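Local coordinates for putative oxidoreductase (Mycobacterium avium, PDB 3QHA), which probably acts as an NAD(P)-dependent dehydrogenase of the 3-hydroxyisobutyrate dehydrogenase family, moving hydride between a nicotinamide cofactor and a hydroxy acid, at the interface of chains A and B. Residues are numbered along the deposited sequence; one frame, centred on the assembly and turned at random. Chains: chain A/B, Putative oxidoreductase.

Contact 1: the interface of chains A and B. Residues chain A 106-108, 181-182; chain B 257-258, 261-262, 265.
A:Lys181 and B:Asp258 meet in a mixed polar and apolar patch of a two-fold symmetric interface between identical chains; it pins helix 245-268 of chain B onto the start of helix 176-204 and the loop around A:Thr106, helping to hold the deposited two-chain assembly together. The lysine CG stands anti to the backbone N (chi1 -172°), and the chain then bends at chi2 and chi3 to bring its amino group to the carboxylate. The two side chains meet at about a right angle. NZ donates to OD1 of B:Asp258 at 2.8 Å in a salt bridge, on the syn side but 32° out of the carboxylate plane. The lysine CE also lies 3.9 Å from the aspartate CG, so the carboxylate lies against the end of the chain as well as its amino tip, NZ.

Beside this polar pair, B:Leu261 forms the apolar wedge. Its CB takes CD2 of A:Leu182 at 3.5 Å, the two leucines crossing obliquely. Farther out, its CD1 touches the methyl CG2 of A:Thr106 at 3.9 Å. The other branch, CD2, reaches the hydroxyl OG of A:Ser108 at 3.4 Å. Threonine suits its place by turning CG2 to the partner; this methyl also meets CG of B:Lys257 at 4.0 Å.

B:Lys257 bends at chi2 (55°) and then runs extended, which carries its amino group past the threonine to a water. That water, 2.9 Å from NZ, is also 2.7 Å from OG of A:Ser108 and so links the lysine amino group to the serine hydroxyl across the interface.

A:Lys181 is the probable catalytic lysine of the family motif GxGxxxKxxxN; A:Thr106 and A:Ile107 belong to its substrate-binding Ser-Thr-Ile motif, which A:Ser108 follows. The patch joins the two chains, probably a biological dimer as is common in this family, and places a partner carboxylate directly on that lysine, where it may help position the amino group.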
ATOM      1  N   THR A 106     -16.038  14.807  -3.955  1.00 23.93           N
ATOM      2  CA  THR A 106     -15.211  15.013  -5.137  1.00 23.86           C
ATOM      3  C   THR A 106     -15.624  16.250  -5.936  1.00 23.78           C
ATOM      4  O   THR A 106     -16.785  16.393  -6.328  1.00 24.01           O
ATOM      5  CB  THR A 106     -15.225  13.765  -6.049  1.00 24.51           C
ATOM      6  OG1 THR A 106     -14.653  12.659  -5.339  1.00 24.65           O
ATOM      7  CG2 THR A 106     -14.426  14.008  -7.326  1.00 24.35           C
ATOM      8  N   ILE A 107     -14.653  17.137  -6.151  1.00 23.42           N
ATOM      9  CA  ILE A 107     -14.817  18.347  -6.954  1.00 23.32           C
ATOM     10  C   ILE A 107     -13.540  18.631  -7.742  1.00 23.46           C
ATOM     11  O   ILE A 107     -12.459  18.155  -7.383  1.00 23.10           O
ATOM     12  CB  ILE A 107     -15.118  19.585  -6.076  1.00 23.01           C
ATOM     13  CG1 ILE A 107     -14.002  19.820  -5.046  1.00 22.42           C
ATOM     14  CG2 ILE A 107     -16.464  19.436  -5.374  1.00 22.79           C
ATOM     15  CD1 ILE A 107     -14.108  21.153  -4.331  1.00 21.59           C
ATOM     16  N   SER A 108     -13.667  19.409  -8.812  1.00 23.93           N
ATOM     17  CA  SER A 108     -12.502  19.956  -9.495  1.00 24.19           C
ATOM     18  C   SER A 108     -11.932  21.058  -8.606  1.00 23.88           C
ATOM     19  O   SER A 108     -12.684  21.740  -7.908  1.00 23.57           O
ATOM     20  CB  SER A 108     -12.884  20.514 -10.865  1.00 24.78           C
ATOM     21  OG  SER A 108     -13.282  19.471 -11.743  1.00 26.04           O
ATOM     22  N   LYS A 181      -5.347  15.707  -2.781  1.00 21.50           N
ATOM     23  CA  LYS A 181      -6.188  14.515  -2.882  1.00 21.23           C
ATOM     24  C   LYS A 181      -6.025  13.819  -4.239  1.00 20.99           C
ATOM     25  O   LYS A 181      -6.033  12.590  -4.307  1.00 21.04           O
ATOM     26  CB  LYS A 181      -7.663  14.869  -2.663  1.00 21.17           C
ATOM     27  CG  LYS A 181      -8.597  13.657  -2.553  1.00 21.70           C
ATOM     28  CD  LYS A 181      -9.958  13.907  -3.205  1.00 22.41           C
ATOM     29  CE  LYS A 181      -9.995  13.451  -4.660  1.00 22.98           C
ATOM     30  NZ  LYS A 181     -11.399  13.317  -5.160  1.00 23.47           N
ATOM     31  N   LEU A 182      -5.883  14.596  -5.312  1.00 20.79           N
ATOM     32  CA  LEU A 182      -5.759  14.017  -6.657  1.00 20.83           C
ATOM     33  C   LEU A 182      -4.429  13.292  -6.842  1.00 20.96           C
ATOM     34  O   LEU A 182      -4.371  12.257  -7.503  1.00 21.05           O
ATOM     35  CB  LEU A 182      -5.940  15.080  -7.743  1.00 20.91           C
ATOM     36  CG  LEU A 182      -7.352  15.661  -7.862  1.00 20.67           C
ATOM     37  CD1 LEU A 182      -7.389  16.765  -8.912  1.00 19.91           C
ATOM     38  CD2 LEU A 182      -8.380  14.581  -8.177  1.00 20.18           C
TER
ATOM     39  N   LYS B 257     -12.992   8.698 -12.157  1.00 25.20           N
ATOM     40  CA  LYS B 257     -13.196  10.122 -11.916  1.00 25.49           C
ATOM     41  C   LYS B 257     -11.921  10.774 -11.362  1.00 25.24           C
ATOM     42  O   LYS B 257     -11.480  11.803 -11.878  1.00 25.34           O
ATOM     43  CB  LYS B 257     -14.397  10.358 -10.991  1.00 25.56           C
ATOM     44  CG  LYS B 257     -14.693  11.830 -10.678  1.00 26.17           C
ATOM     45  CD  LYS B 257     -14.884  12.681 -11.936  1.00 26.82           C
ATOM     46  CE  LYS B 257     -15.319  14.098 -11.584  1.00 27.14           C
ATOM     47  NZ  LYS B 257     -15.171  15.053 -12.722  1.00 27.44           N
ATOM     48  N   ASP B 258     -11.321  10.177 -10.332  1.00 24.86           N
ATOM     49  CA  ASP B 258     -10.088  10.733  -9.750  1.00 24.80           C
ATOM     50  C   ASP B 258      -8.909  10.686 -10.725  1.00 24.76           C
ATOM     51  O   ASP B 258      -8.142  11.648 -10.816  1.00 24.63           O
ATOM     52  CB  ASP B 258      -9.716  10.034  -8.433  1.00 24.46           C
ATOM     53  CG  ASP B 258     -10.530  10.536  -7.244  1.00 24.80           C
ATOM     54  OD1 ASP B 258     -11.259  11.542  -7.384  1.00 25.47           O
ATOM     55  OD2 ASP B 258     -10.434   9.927  -6.157  1.00 24.94           O
ATOM     56  N   LEU B 261      -9.393  13.410 -13.390  1.00 26.13           N
ATOM     57  CA  LEU B 261      -9.061  14.692 -12.767  1.00 26.03           C
ATOM     58  C   LEU B 261      -7.554  14.834 -12.571  1.00 25.72           C
ATOM     59  O   LEU B 261      -6.990  15.902 -12.816  1.00 25.98           O
ATOM     60  CB  LEU B 261      -9.778  14.859 -11.423  1.00 25.89           C
ATOM     61  CG  LEU B 261     -11.274  15.191 -11.484  1.00 26.22           C
ATOM     62  CD1 LEU B 261     -11.894  15.108 -10.099  1.00 26.07           C
ATOM     63  CD2 LEU B 261     -11.509  16.567 -12.091  1.00 26.04           C
ATOM     64  N   ALA B 262      -6.908  13.756 -12.139  1.00 25.24           N
ATOM     65  CA  ALA B 262      -5.459  13.760 -11.943  1.00 24.94           C
ATOM     66  C   ALA B 262      -4.729  13.979 -13.269  1.00 25.06           C
ATOM     67  O   ALA B 262      -3.743  14.709 -13.322  1.00 25.00           O
ATOM     68  CB  ALA B 262      -5.002  12.466 -11.291  1.00 24.49           C
ATOM     69  N   LEU B 265      -5.124  17.654 -14.249  1.00 26.06           N
ATOM     70  CA  LEU B 265      -4.202  18.451 -13.437  1.00 26.00           C
ATOM     71  C   LEU B 265      -2.780  18.341 -13.986  1.00 26.23           C
ATOM     72  O   LEU B 265      -2.047  19.329 -14.018  1.00 26.30           O
ATOM     73  CB  LEU B 265      -4.236  18.018 -11.964  1.00 25.60           C
ATOM     74  CG  LEU B 265      -3.288  18.755 -11.004  1.00 25.21           C
ATOM     75  CD1 LEU B 265      -3.627  20.240 -10.917  1.00 24.99           C
ATOM     76  CD2 LEU B 265      -3.321  18.116  -9.622  1.00 24.95           C
TER
HETATM   77  O   HOH W   1     -15.151  17.580 -11.308  1.00 25.51           O

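Contact 2: the interface of chains A and B. Residues chain A 133, 137, 140, 142-143; chain B 218-219, 222-223.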
ATOM      1  N   GLY A 133      -8.795   7.630   4.605  1.00 26.94           N
ATOM      2  CA  GLY A 133      -9.559   6.737   3.755  1.00 27.45           C
ATOM      3  C   GLY A 133     -10.435   5.827   4.602  1.00 28.12           C
ATOM      4  O   GLY A 133      -9.950   5.152   5.517  1.00 28.77           O
ATOM      5  N   ALA A 137     -12.902   4.381   9.505  1.00 29.65           N
ATOM      6  CA  ALA A 137     -12.032   5.430  10.032  1.00 29.08           C
ATOM      7  C   ALA A 137     -12.821   6.706  10.319  1.00 28.68           C
ATOM      8  O   ALA A 137     -12.588   7.368  11.332  1.00 28.71           O
ATOM      9  CB  ALA A 137     -10.900   5.715   9.058  1.00 28.48           C
ATOM     10  N   ARG A 140     -14.619   6.447  13.602  1.00 31.29           N
ATOM     11  CA  ARG A 140     -13.703   6.524  14.743  1.00 32.00           C
ATOM     12  C   ARG A 140     -12.934   7.844  14.831  1.00 31.25           C
ATOM     13  O   ARG A 140     -12.239   8.091  15.818  1.00 31.55           O
ATOM     14  CB  ARG A 140     -12.697   5.377  14.672  1.00 32.63           C
ATOM     15  CG  ARG A 140     -13.332   3.991  14.685  1.00 34.48           C
ATOM     16  CD  ARG A 140     -12.312   2.930  15.047  1.00 36.88           C
ATOM     17  NE  ARG A 140     -11.055   3.121  14.320  1.00 38.10           N
ATOM     18  CZ  ARG A 140     -10.777   2.630  13.112  1.00 39.30           C
ATOM     19  NH1 ARG A 140     -11.660   1.881  12.449  1.00 40.01           N
ATOM     20  NH2 ARG A 140      -9.595   2.885  12.557  1.00 39.31           N
ATOM     21  N   GLU A 142     -10.515   8.839  12.553  1.00 28.85           N
ATOM     22  CA  GLU A 142      -9.121   8.540  12.194  1.00 28.67           C
ATOM     23  C   GLU A 142      -8.784   8.919  10.754  1.00 27.34           C
ATOM     24  O   GLU A 142      -7.769   8.473  10.215  1.00 27.18           O
ATOM     25  CB  GLU A 142      -8.834   7.045  12.354  1.00 29.42           C
ATOM     26  CG  GLU A 142      -9.319   6.431  13.641  1.00 31.62           C
ATOM     27  CD  GLU A 142      -8.254   6.402  14.712  1.00 34.29           C
ATOM     28  OE1 GLU A 142      -7.621   7.457  14.951  1.00 34.98           O
ATOM     29  OE2 GLU A 142      -8.060   5.321  15.319  1.00 36.34           O
ATOM     30  N   LEU A 143      -9.630   9.726  10.126  1.00 26.32           N
ATOM     31  CA  LEU A 143      -9.406  10.122   8.738  1.00 25.22           C
ATOM     32  C   LEU A 143      -8.174  11.008   8.602  1.00 24.42           C
ATOM     33  O   LEU A 143      -7.714  11.617   9.572  1.00 24.44           O
ATOM     34  CB  LEU A 143     -10.626  10.865   8.178  1.00 24.92           C
ATOM     35  CG  LEU A 143     -11.868  10.031   7.849  1.00 25.03           C
ATOM     36  CD1 LEU A 143     -13.091  10.927   7.687  1.00 24.42           C
ATOM     37  CD2 LEU A 143     -11.647   9.193   6.595  1.00 24.50           C
TER
ATOM     38  N   HIS B 218      -0.516   6.987   6.429  1.00 21.98           N
ATOM     39  CA  HIS B 218      -1.577   6.925   7.426  1.00 22.27           C
ATOM     40  C   HIS B 218      -2.809   6.216   6.883  1.00 22.41           C
ATOM     41  O   HIS B 218      -3.362   5.331   7.537  1.00 22.24           O
ATOM     42  CB  HIS B 218      -1.976   8.314   7.914  1.00 22.47           C
ATOM     43  CG  HIS B 218      -3.138   8.296   8.855  1.00 22.75           C
ATOM     44  ND1 HIS B 218      -3.017   7.921  10.175  1.00 22.57           N
ATOM     45  CD2 HIS B 218      -4.450   8.567   8.660  1.00 23.09           C
ATOM     46  CE1 HIS B 218      -4.200   7.981  10.758  1.00 23.03           C
ATOM     47  NE2 HIS B 218      -5.087   8.375   9.861  1.00 23.38           N
ATOM     48  N   THR B 219      -3.233   6.611   5.686  1.00 22.58           N
ATOM     49  CA  THR B 219      -4.464   6.089   5.104  1.00 22.78           C
ATOM     50  C   THR B 219      -4.316   4.634   4.654  1.00 23.04           C
ATOM     51  O   THR B 219      -5.274   3.860   4.733  1.00 23.11           O
ATOM     52  CB  THR B 219      -4.955   6.982   3.948  1.00 22.87           C
ATOM     53  OG1 THR B 219      -3.901   7.180   2.994  1.00 22.40           O
ATOM     54  CG2 THR B 219      -5.391   8.337   4.497  1.00 22.82           C
ATOM     55  N   LEU B 222      -4.943   2.363   7.448  1.00 25.70           N
ATOM     56  CA  LEU B 222      -6.381   2.217   7.664  1.00 26.02           C
ATOM     57  C   LEU B 222      -7.050   1.291   6.653  1.00 26.03           C
ATOM     58  O   LEU B 222      -7.776   0.375   7.041  1.00 26.46           O
ATOM     59  CB  LEU B 222      -7.071   3.586   7.618  1.00 26.26           C
ATOM     60  CG  LEU B 222      -6.657   4.614   8.671  1.00 26.42           C
ATOM     61  CD1 LEU B 222      -7.382   5.924   8.417  1.00 26.56           C
ATOM     62  CD2 LEU B 222      -6.945   4.099  10.077  1.00 26.52           C
ATOM     63  N   THR B 223      -6.817   1.529   5.364  1.00 25.95           N
ATOM     64  CA  THR B 223      -7.534   0.805   4.305  1.00 25.94           C
ATOM     65  C   THR B 223      -6.922  -0.552   3.956  1.00 25.85           C
ATOM     66  O   THR B 223      -7.599  -1.405   3.380  1.00 25.91           O
ATOM     67  CB  THR B 223      -7.625   1.626   3.002  1.00 25.89           C
ATOM     68  OG1 THR B 223      -6.314   1.797   2.444  1.00 25.54           O
ATOM     69  CG2 THR B 223      -8.270   2.989   3.265  1.00 26.02           C
TER
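B:Leu222 and B:His218, one helical turn apart on helix 209-223 of chain B, press against the A:Gly133 loop and the segment from helix 135-140 into A:Glu142. The leucine is the apolar plug of this contact between the chains. Its CB lies 3.9 Å from the carbonyl O of A:Gly133. With CG anti to its own carbonyl carbon (chi1 -62°), the side chain points at chain A and its branches divide there. CD1 packs on the methyl CB of A:Ala137 at 3.6 Å, a small residue that lets the helix come close. CD2 passes toward the guanidinium, 3.8 Å from NH2 of A:Arg140, the two side chains running in opposite directions, and it also grazes CB of A:Glu142.

The arginine may be loosely oriented by its own chain. One face of its guanidinium lies over CA of A:Ala137, towards the rim, while OE2 of A:Glu142 sits at its edge in a long salt bridge, 3.8 Å from NE.

A:Gly133 belongs to the glycine-rich DAPVSGG segment typical of the family and follows a cis peptide bond. Lacking a side chain, it allows close approach of B:Thr223, whose methyl CG2 is 3.5 Å from the glycine O. The threonine hydroxyl OG1 turns instead to its own helix, donating to O of B:Thr219.

Histidine suits this place because its flat ring can donate at its edge. NE2 of B:His218 gives a hydrogen bond of 2.7 Å to the backbone O of A:Glu142, nearly straight at 170° about the hydrogen, with the acceptor just 6° out of the ring plane.

Contact 1 and contact 2 lie about 20 Å apart, measured between the centres of their C-alpha atoms, and share no residue. Both set helices of chain B against chain A: helix 245-268 in contact 1 and helix 209-223 in contact 2. Contact 2 meets the cofactor-binding part of chain A, through the loop and short helix near residues 133 to 142, whereas contact 1 meets both that part and the long helix 176-204. Two separated footholds should limit rocking of one subunit on the other. Two-fold symmetry repeats both with the chains exchanged, so, if the pair is the working dimer, each probable active site would be bordered by the other chain.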